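Local coordinates for protein homoserine dehydrogenase (Thermoplasma acidophilum, PDB 3ING) that probably catalyses the NADPH-dependent reduction of aspartate semialdehyde to homoserine, a shared step of threonine and methionine biosynthesis, at residues A[143-148]-A[218-223]; A[114-119]-A[311-316]. One frame throughout, in Å; residues are numbered along the deposited sequence.

Interaction 1 (A[143-148]-A[218-223]); sequences ATVAGG and SVILVN. With NA (sodium ion), chain B; NDP (NADPH dihydro-nicotinamide-adenine-dinucleotide phosphate), chain C.
V145, on the loop that leaves a short 3-10 turn, faces L221 on a helix with their CA atoms 7.8 Å apart, and side chains alone bridge the gap. The two methyls of V145 divide the work. CG1, anti to its own backbone N (chi1 -178°), runs to the isobutyl end of L221, meeting CD1 at 3.9 Å and lying almost as near to CG and CD2 of that leucine. CG2 slides past I220 in the opposite sense, 4.2 Å from its CG2. The longer branch of I220 is extended (chi2 169°) and brings CD1 against T144, 3.6 Å from T144 OG1 and 3.8 Å from T144 CB. The hydroxyl touched by this methyl has its polar partner elsewhere, in the backbone O of Y141. Cutting I220 back to an alanine would probably open a gap beside T144 CB and OG1 and take from V145 CG2 its contact with this helix residue. The backbone of the same loop binds the sodium ion through V145 O (2.5 Å) and A146 O (2.9 Å), and E142 and V149 add their backbone O atoms to the site. A143 O approaches NADPH C5N to 3.1 Å, while T144 O accepts a hydrogen bond from K217, the predicted proton donor; the same short loop therefore touches metal, cofactor and that lysine. F152 of helix 152-157 touches all four contacting side chains, and L221 also packs on T253 and V255 of strand 249-258, placing helix 212-226 between the loop and the antiparallel sheet.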
loop_
_atom_site.group_PDB
_atom_site.type_symbol
_atom_site.label_atom_id
_atom_site.label_comp_id
_atom_site.label_asym_id
_atom_site.label_seq_id
_atom_site.Cartn_x
_atom_site.Cartn_y
_atom_site.Cartn_z
ATOM N N ALA A 143 1.323 13.093 0.161
ATOM C CA ALA A 143 0.408 13.909 0.950
ATOM C C ALA A 143 -0.546 14.786 0.153
ATOM O O ALA A 143 -1.490 15.311 0.723
ATOM C CB ALA A 143 1.229 14.788 1.935
ATOM N N THR A 144 -0.316 14.957 -1.155
ATOM C CA THR A 144 -1.155 15.822 -1.969
ATOM C C THR A 144 -2.539 15.230 -2.279
ATOM O O THR A 144 -3.404 15.985 -2.614
ATOM C CB THR A 144 -0.498 16.175 -3.315
ATOM O OG1 THR A 144 -0.380 14.968 -4.113
ATOM C CG2 THR A 144 0.871 16.856 -3.077
ATOM N N VAL A 145 -2.746 13.915 -2.149
ATOM C CA VAL A 145 -4.102 13.341 -2.337
ATOM C C VAL A 145 -4.415 12.412 -1.163
ATOM O O VAL A 145 -3.684 11.443 -0.927
ATOM C CB VAL A 145 -4.242 12.551 -3.635
ATOM C CG1 VAL A 145 -5.743 11.987 -3.805
ATOM C CG2 VAL A 145 -3.820 13.382 -4.838
ATOM N N ALA A 146 -5.467 12.721 -0.419
ATOM C CA ALA A 146 -5.853 11.910 0.745
ATOM C C ALA A 146 -4.710 11.874 1.738
ATOM O O ALA A 146 -4.100 10.836 1.993
ATOM C CB ALA A 146 -6.284 10.455 0.360
ATOM N N GLY A 147 -4.399 13.030 2.263
ATOM C CA GLY A 147 -3.366 13.204 3.287
ATOM C C GLY A 147 -2.642 11.964 3.764
ATOM O O GLY A 147 -1.625 11.569 3.219
ATOM N N GLY A 148 -3.196 11.322 4.769
ATOM C CA GLY A 148 -2.530 10.217 5.409
ATOM C C GLY A 148 -2.864 8.835 4.893
ATOM O O GLY A 148 -2.348 7.849 5.408
ATOM N N SER A 218 -7.637 15.787 -8.259
ATOM C CA SER A 218 -8.047 15.006 -9.397
ATOM C C SER A 218 -7.072 15.124 -10.559
ATOM O O SER A 218 -6.942 14.174 -11.345
ATOM C CB SER A 218 -9.476 15.380 -9.867
ATOM O OG SER A 218 -9.557 16.632 -10.559
ATOM N N VAL A 219 -6.417 16.291 -10.673
ATOM C CA VAL A 219 -5.395 16.539 -11.718
ATOM C C VAL A 219 -4.191 15.659 -11.440
ATOM O O VAL A 219 -3.666 15.017 -12.324
ATOM C CB VAL A 219 -4.930 17.997 -11.756
ATOM C CG1 VAL A 219 -3.745 18.173 -12.699
ATOM C CG2 VAL A 219 -6.087 18.914 -12.141
ATOM N N ILE A 220 -3.740 15.680 -10.206
ATOM C CA ILE A 220 -2.579 14.901 -9.800
ATOM C C ILE A 220 -2.856 13.418 -10.046
ATOM O O ILE A 220 -2.012 12.702 -10.596
ATOM C CB ILE A 220 -2.202 15.188 -8.321
ATOM C CG1 ILE A 220 -1.846 16.660 -8.172
ATOM C CG2 ILE A 220 -1.036 14.221 -7.822
ATOM C CD1 ILE A 220 -1.706 17.124 -6.742
ATOM N N LEU A 221 -4.061 12.975 -9.686
ATOM C CA LEU A 221 -4.455 11.566 -9.880
ATOM C C LEU A 221 -4.488 11.162 -11.349
ATOM O O LEU A 221 -3.888 10.160 -11.723
ATOM C CB LEU A 221 -5.828 11.274 -9.240
ATOM C CG LEU A 221 -5.921 11.167 -7.728
ATOM C CD1 LEU A 221 -7.396 11.292 -7.296
ATOM C CD2 LEU A 221 -5.289 9.871 -7.230
ATOM N N VAL A 222 -5.205 11.912 -12.170
ATOM C CA VAL A 222 -5.321 11.565 -13.592
ATOM C C VAL A 222 -3.941 11.618 -14.252
ATOM O O VAL A 222 -3.585 10.722 -15.004
ATOM C CB VAL A 222 -6.383 12.415 -14.347
ATOM C CG1 VAL A 222 -5.892 13.891 -14.603
ATOM C CG2 VAL A 222 -6.802 11.699 -15.688
ATOM N N ASN A 223 -3.128 12.637 -13.947
ATOM C CA ASN A 223 -1.769 12.733 -14.553
ATOM C C ASN A 223 -0.853 11.600 -14.072
ATOM O O ASN A 223 -0.116 11.009 -14.844
ATOM C CB ASN A 223 -1.111 14.095 -14.266
ATOM C CG ASN A 223 -1.823 15.246 -14.927
ATOM O OD1 ASN A 223 -2.652 15.056 -15.825
ATOM N ND2 ASN A 223 -1.431 16.464 -14.550
HETATM NA NA NA B . -1.978 10.000 0.284
HETATM P PA NDP C . -0.826 26.027 7.350
HETATM O O1A NDP C . -1.187 25.543 8.695
HETATM O O2A NDP C . -1.477 27.280 6.899
HETATM O O5B NDP C . 0.765 26.259 7.248
HETATM C C5B NDP C . 1.438 26.827 6.144
HETATM C C4B NDP C . 2.887 27.117 6.503
HETATM O O4B NDP C . 3.555 27.773 5.457
HETATM C C3B NDP C . 3.002 28.092 7.683
HETATM O O3B NDP C . 4.229 27.911 8.372
HETATM C C2B NDP C . 2.987 29.423 7.012
HETATM O O2B NDP C . 3.570 30.455 7.759
HETATM C C1B NDP C . 3.871 29.112 5.833
HETATM N N9A NDP C . 3.687 29.979 4.676
HETATM C C8A NDP C . 2.580 30.633 4.211
HETATM N N7A NDP C . 2.929 31.261 3.044
HETATM C C5A NDP C . 4.220 30.998 2.791
HETATM C C6A NDP C . 5.030 31.416 1.755
HETATM N N6A NDP C . 4.499 31.934 0.651
HETATM N N1A NDP C . 6.299 30.961 1.787
HETATM C C2A NDP C . 6.807 30.177 2.803
HETATM N N3A NDP C . 6.009 29.743 3.845
HETATM C C4A NDP C . 4.717 30.182 3.794
HETATM O O3 NDP C . -1.098 24.873 6.266
HETATM P PN NDP C . -1.159 23.291 6.549
HETATM O O1N NDP C . -2.501 22.947 7.110
HETATM O O2N NDP C . 0.083 22.936 7.303
HETATM O O5D NDP C . -1.099 22.656 5.057
HETATM C C5D NDP C . 0.158 22.790 4.394
HETATM C C4D NDP C . 0.053 22.174 3.003
HETATM O O4D NDP C . -0.272 20.811 3.161
HETATM C C3D NDP C . -1.041 22.760 2.152
HETATM O O3D NDP C . -0.631 23.011 0.803
HETATM C C2D NDP C . -2.161 21.739 2.230
HETATM O O2D NDP C . -2.995 21.753 1.103
HETATM C C1D NDP C . -1.378 20.452 2.348
HETATM N N1N NDP C . -2.137 19.354 2.920
HETATM C C2N NDP C . -2.704 19.500 4.159
HETATM C C3N NDP C . -3.587 18.566 4.682
HETATM C C7N NDP C . -4.044 18.718 6.083
HETATM O O7N NDP C . -4.235 17.551 6.787
HETATM N N7N NDP C . -4.143 19.902 6.674
HETATM C C4N NDP C . -3.703 17.174 4.071
HETATM C C5N NDP C . -3.012 17.111 2.737
HETATM C C6N NDP C . -2.259 18.170 2.236
HETATM P P2B NDP C . 3.130 30.817 9.258
HETATM O O1X NDP C . 3.893 32.099 9.450
HETATM O O2X NDP C . 3.391 29.651 10.258
HETATM O O3X NDP C . 1.657 31.050 9.154
#

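Interaction 2 (A[114-119]-A[311-316]); sequences VTANKS and GAVVND. With NDP (NADPH dihydro-nicotinamide-adenine-dinucleotide phosphate), chain C.
V114 meets D316 and V313 where the strand end passes helix 306-321. From D316, CB lies against both valine methyls, 3.6 Å from V114 CG1 and 3.8 Å from V114 CG2. CG stands beside the backbone N (chi1 -84°), and the carboxylate beyond it divides its partners: OD1 makes a salt bridge with R140, while OD2, still 3.9 Å from V114 CG1, accepts from E142 N and from a water at 2.8 Å. That water also donates to T115 O (2.9 Å), tying the helix to the strand through solvent. Strand 112-115 belongs to the parallel part of the Rossmann-type sheet, and the chain leaving its C-terminal end lines the NADPH pocket, as is usual in this fold. One turn before D316, V313 forks, CG1 reaching V114 CG1 at 3.9 Å and CG2 reaching A116 CB at 4.0 Å. A116 CB also borders the nicotinamide ribose, 3.6 Å from NADPH O4D. Around A116 the chain makes an ST turn, T115 OG1 accepting from N117 N, and N117 OD1 caps the following helix by accepting from S119 N, nearly in line with its C=O bond (167°). V314 packs on P161 of the second subunit.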
loop_
_atom_site.group_PDB
_atom_site.type_symbol
_atom_site.label_atom_id
_atom_site.label_comp_id
_atom_site.label_asym_id
_atom_site.label_seq_id
_atom_site.Cartn_x
_atom_site.Cartn_y
_atom_site.Cartn_z
ATOM N N VAL A 114 9.890 16.695 -2.090
ATOM C CA VAL A 114 8.699 16.064 -1.530
ATOM C C VAL A 114 7.680 17.163 -1.255
ATOM O O VAL A 114 8.015 18.174 -0.643
ATOM C CB VAL A 114 8.983 15.343 -0.230
ATOM C CG1 VAL A 114 7.685 14.923 0.378
ATOM C CG2 VAL A 114 9.941 14.139 -0.468
ATOM N N THR A 115 6.440 16.986 -1.703
ATOM C CA THR A 115 5.456 18.008 -1.472
ATOM C C THR A 115 4.138 17.467 -0.930
ATOM O O THR A 115 3.670 16.399 -1.305
ATOM C CB THR A 115 5.198 18.842 -2.764
ATOM O OG1 THR A 115 4.343 19.985 -2.468
ATOM C CG2 THR A 115 4.564 17.976 -3.887
ATOM N N ALA A 116 3.563 18.252 -0.033
ATOM C CA ALA A 116 2.159 18.147 0.433
ATOM C C ALA A 116 1.265 19.172 -0.266
ATOM O O ALA A 116 0.038 19.073 -0.227
ATOM C CB ALA A 116 2.089 18.408 1.995
ATOM N N ASN A 117 1.890 20.168 -0.869
ATOM C CA ASN A 117 1.184 21.253 -1.539
ATOM C C ASN A 117 0.723 20.763 -2.921
ATOM O O ASN A 117 1.512 20.219 -3.673
ATOM C CB ASN A 117 2.115 22.479 -1.579
ATOM C CG ASN A 117 1.572 23.643 -2.430
ATOM O OD1 ASN A 117 0.944 23.415 -3.425
ATOM N ND2 ASN A 117 1.873 24.869 -2.040
ATOM N N LYS A 118 -0.571 20.942 -3.221
ATOM C CA LYS A 118 -1.207 20.428 -4.432
ATOM C C LYS A 118 -1.209 21.388 -5.600
ATOM O O LYS A 118 -1.489 20.975 -6.733
ATOM C CB LYS A 118 -2.664 20.089 -4.109
ATOM C CG LYS A 118 -2.725 19.142 -2.929
ATOM C CD LYS A 118 -4.050 19.151 -2.208
ATOM C CE LYS A 118 -3.840 18.705 -0.744
ATOM N NZ LYS A 118 -5.089 18.806 0.061
ATOM N N SER A 119 -0.935 22.666 -5.347
ATOM C CA SER A 119 -1.169 23.693 -6.392
ATOM C C SER A 119 -0.152 23.684 -7.532
ATOM O O SER A 119 -0.492 23.904 -8.695
ATOM C CB SER A 119 -1.176 25.068 -5.751
ATOM O OG SER A 119 -1.516 26.063 -6.699
ATOM N N GLY A 311 3.089 12.123 8.323
ATOM C CA GLY A 311 3.678 10.804 8.246
ATOM C C GLY A 311 3.848 10.369 6.801
ATOM O O GLY A 311 4.828 9.746 6.468
ATOM N N ALA A 312 2.927 10.786 5.944
ATOM C CA ALA A 312 3.006 10.529 4.490
ATOM C C ALA A 312 4.170 11.280 3.875
ATOM O O ALA A 312 4.961 10.728 3.091
ATOM C CB ALA A 312 1.647 10.934 3.797
ATOM N N VAL A 313 4.335 12.542 4.271
ATOM C CA VAL A 313 5.506 13.323 3.863
ATOM C C VAL A 313 6.811 12.628 4.278
ATOM O O VAL A 313 7.755 12.531 3.466
ATOM C CB VAL A 313 5.471 14.794 4.411
ATOM C CG1 VAL A 313 6.741 15.548 4.074
ATOM C CG2 VAL A 313 4.186 15.542 3.922
ATOM N N VAL A 314 6.881 12.119 5.513
ATOM C CA VAL A 314 8.146 11.528 5.976
ATOM C C VAL A 314 8.372 10.172 5.291
ATOM O O VAL A 314 9.509 9.805 5.023
ATOM C CB VAL A 314 8.266 11.468 7.519
ATOM C CG1 VAL A 314 9.547 10.718 7.948
ATOM C CG2 VAL A 314 8.271 12.882 8.105
ATOM N N ASN A 315 7.292 9.462 4.966
ATOM C CA ASN A 315 7.436 8.234 4.166
ATOM C C ASN A 315 8.077 8.569 2.824
ATOM O O ASN A 315 9.000 7.886 2.385
ATOM C CB ASN A 315 6.103 7.528 3.942
ATOM C CG ASN A 315 6.292 6.165 3.346
ATOM O OD1 ASN A 315 6.065 5.939 2.133
ATOM N ND2 ASN A 315 6.812 5.262 4.159
ATOM N N ASP A 316 7.622 9.655 2.186
ATOM C CA ASP A 316 8.214 10.095 0.923
ATOM C C ASP A 316 9.701 10.414 1.091
ATOM O O ASP A 316 10.515 10.057 0.227
ATOM C CB ASP A 316 7.491 11.299 0.324
ATOM C CG ASP A 316 6.259 10.924 -0.513
ATOM O OD1 ASP A 316 6.102 9.744 -0.929
ATOM O OD2 ASP A 316 5.486 11.867 -0.816
HETATM P PA NDP C . -0.826 26.027 7.350
HETATM O O1A NDP C . -1.187 25.543 8.695
HETATM O O2A NDP C . -1.477 27.280 6.899
HETATM O O5B NDP C . 0.765 26.259 7.248
HETATM C C5B NDP C . 1.438 26.827 6.144
HETATM C C4B NDP C . 2.887 27.117 6.503
HETATM O O4B NDP C . 3.555 27.773 5.457
HETATM C C3B NDP C . 3.002 28.092 7.683
HETATM O O3B NDP C . 4.229 27.911 8.372
HETATM C C2B NDP C . 2.987 29.423 7.012
HETATM O O2B NDP C . 3.570 30.455 7.759
HETATM C C1B NDP C . 3.871 29.112 5.833
HETATM N N9A NDP C . 3.687 29.979 4.676
HETATM C C8A NDP C . 2.580 30.633 4.211
HETATM N N7A NDP C . 2.929 31.261 3.044
HETATM C C5A NDP C . 4.220 30.998 2.791
HETATM C C6A NDP C . 5.030 31.416 1.755
HETATM N N6A NDP C . 4.499 31.934 0.651
HETATM N N1A NDP C . 6.299 30.961 1.787
HETATM C C2A NDP C . 6.807 30.177 2.803
HETATM N N3A NDP C . 6.009 29.743 3.845
HETATM C C4A NDP C . 4.717 30.182 3.794
HETATM O O3 NDP C . -1.098 24.873 6.266
HETATM P PN NDP C . -1.159 23.291 6.549
HETATM O O1N NDP C . -2.501 22.947 7.110
HETATM O O2N NDP C . 0.083 22.936 7.303
HETATM O O5D NDP C . -1.099 22.656 5.057
HETATM C C5D NDP C . 0.158 22.790 4.394
HETATM C C4D NDP C . 0.053 22.174 3.003
HETATM O O4D NDP C . -0.272 20.811 3.161
HETATM C C3D NDP C . -1.041 22.760 2.152
HETATM O O3D NDP C . -0.631 23.011 0.803
HETATM C C2D NDP C . -2.161 21.739 2.230
HETATM O O2D NDP C . -2.995 21.753 1.103
HETATM C C1D NDP C . -1.378 20.452 2.348
HETATM N N1N NDP C . -2.137 19.354 2.920
HETATM C C2N NDP C . -2.704 19.500 4.159
HETATM C C3N NDP C . -3.587 18.566 4.682
HETATM C C7N NDP C . -4.044 18.718 6.083
HETATM O O7N NDP C . -4.235 17.551 6.787
HETATM N N7N NDP C . -4.143 19.902 6.674
HETATM C C4N NDP C . -3.703 17.174 4.071
HETATM C C5N NDP C . -3.012 17.111 2.737
HETATM C C6N NDP C . -2.259 18.170 2.236
HETATM P P2B NDP C . 3.130 30.817 9.258
HETATM O O1X NDP C . 3.893 32.099 9.450
HETATM O O2X NDP C . 3.391 29.651 10.258
HETATM O O3X NDP C . 1.657 31.050 9.154
HETATM O O HOH W 1 4.091 13.991 0.286
#

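Interactions 1 and 2 lie about 10 Å apart between centres, and segments 143-148 and 114-119, one from each, touch both NADPH and each other. T144 CG2 packs 3.3 Å from T115 O, and T144 O lies 3.2 Å from K118 CG, so loop 143-148 rests on segment 114-119. The same loop also meets segment 311-316, with G147 O 3.4 Å from A312 CB. At the nicotinamide ring, G147 CA is 4.0 Å from NADPH C5N and K118 CE 3.4 Å from NADPH C6N; K118 NZ forms a salt bridge with D213 and lies close to K217 NZ. Segments 114-119 and 143-148 thus border the nicotinamide end of the cofactor, while 311-316 packs against both of them.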